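Local coordinates for uncharacterized protein (Bacteroides fragilis, PDB 4FR9) that is of unknown function but has a fold like that of beta-lactamase inhibitor protein and probably belongs to a PepSY-like family, at residues A76-T79 against A80-S84. Residues are numbered along the deposited sequence; the frame is centred on the assembly and turned at random.
Sequences AVLT and AFMES
T79 and E83, one turn apart on the same helix, lie alongside each other with their ends directed the same way, and their meeting combines a backbone bond with a side-chain touch. E83 N donates to T79 O at 2.9 Å, almost in line with the carbonyl although the N-H itself is bent by about 40° from linear, while the extended E83 chain brings OE2 to within 3.3 Å of the T79 methyl CG2. That methyl stands anti to the backbone N of T79, which leaves OG1 beside the N (chi1 -64°), where it turns back to bond with the carbonyl of P75 and not with the acid. E83 therefore meets the apolar branch of the threonine.

The same i to i+4 spacing governs A80, whose N bonds to A76 O at 3.1 Å from well above the carbonyl plane; its CB lies 3.4 Å from that same oxygen. In helix 75-83 of this antiparallel-sheet, BLIP-like fold, V77, A80 and F81 form the face packed on the strands, V77 and A80 both resting on F121 and F81 reaching L119, V109 and V111. L78, further round, holds its CG anti to the backbone N (chi1 178°), and its CD1 lies 4.1 Å from SE of selenomethionine M82, a tentative contact in one of two deposited conformers. M82 N donates to L78 O.

At the C-terminal end S84 OG, folded back on the helix, gives F81 O a second donor beside S84 N, with OG to F81 O at 2.8 Å; the same OG also bonds with the backbone N of Y86, tying the helix end to the chain that follows.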
# COMPACT_ATOMS: atom_id res chain seq x y z
N ALA A 76 5.15 -15.46 -9.48
CA ALA A 76 3.97 -15.46 -10.33
C ALA A 76 3.59 -14.06 -10.78
O ALA A 76 3.02 -13.88 -11.87
CB ALA A 76 2.77 -16.11 -9.60
N VAL A 77 3.84 -13.07 -9.94
CA VAL A 77 3.48 -11.69 -10.23
C VAL A 77 4.47 -11.08 -11.20
O VAL A 77 4.09 -10.40 -12.15
CB VAL A 77 3.33 -10.86 -8.96
CG1 VAL A 77 2.94 -9.42 -9.29
CG2 VAL A 77 2.27 -11.49 -8.06
N LEU A 78 5.78 -11.29 -10.96
CA LEU A 78 6.78 -10.81 -11.91
C LEU A 78 6.51 -11.39 -13.30
O LEU A 78 6.55 -10.67 -14.29
CB LEU A 78 8.18 -11.17 -11.42
CG LEU A 78 9.31 -10.75 -12.39
CD1 LEU A 78 9.35 -9.26 -12.61
CD2 LEU A 78 10.66 -11.33 -11.87
N THR A 79 6.24 -12.69 -13.36
CA THR A 79 5.95 -13.35 -14.63
C THR A 79 4.73 -12.70 -15.29
O THR A 79 4.79 -12.38 -16.47
CB THR A 79 5.72 -14.87 -14.43
OG1 THR A 79 6.92 -15.48 -13.96
CG2 THR A 79 5.25 -15.55 -15.71
N ALA A 80 3.67 -12.50 -14.53
CA ALA A 80 2.46 -11.90 -15.10
C ALA A 80 2.75 -10.51 -15.65
O ALA A 80 2.27 -10.12 -16.72
CB ALA A 80 1.36 -11.84 -14.05
N PHE A 81 3.52 -9.71 -14.93
CA PHE A 81 3.84 -8.36 -15.42
C PHE A 81 4.62 -8.46 -16.72
O PHE A 81 4.33 -7.76 -17.69
CB PHE A 81 4.63 -7.56 -14.38
CG PHE A 81 5.09 -6.24 -14.92
CD1 PHE A 81 4.16 -5.25 -15.23
CD2 PHE A 81 6.39 -6.02 -15.26
CE1 PHE A 81 4.53 -4.09 -15.82
CE2 PHE A 81 6.78 -4.85 -15.82
CZ PHE A 81 5.86 -3.89 -16.14
N MSE A 82 5.63 -9.33 -16.75
CA MSE A 82 6.48 -9.42 -17.93
C MSE A 82 5.78 -10.03 -19.15
O MSE A 82 6.23 -9.82 -20.27
CB MSE A 82 7.75 -10.17 -17.59
CG MSE A 82 8.63 -9.42 -16.66
SE MSE A 82 10.37 -10.23 -16.48
CE MSE A 82 11.09 -9.75 -18.19
N GLU A 83 4.68 -10.76 -18.92
CA GLU A 83 3.83 -11.29 -20.00
C GLU A 83 2.79 -10.26 -20.47
O GLU A 83 2.14 -10.48 -21.51
CB GLU A 83 3.09 -12.54 -19.50
CG GLU A 83 3.94 -13.77 -19.30
CD GLU A 83 3.15 -14.93 -18.66
OE1 GLU A 83 2.06 -14.69 -18.14
OE2 GLU A 83 3.67 -16.07 -18.57
N SER A 84 2.55 -9.22 -19.70
CA SER A 84 1.44 -8.30 -19.92
C SER A 84 1.70 -7.34 -21.07
O SER A 84 2.83 -7.17 -21.52
CB SER A 84 1.14 -7.48 -18.67
OG SER A 84 2.04 -6.41 -18.49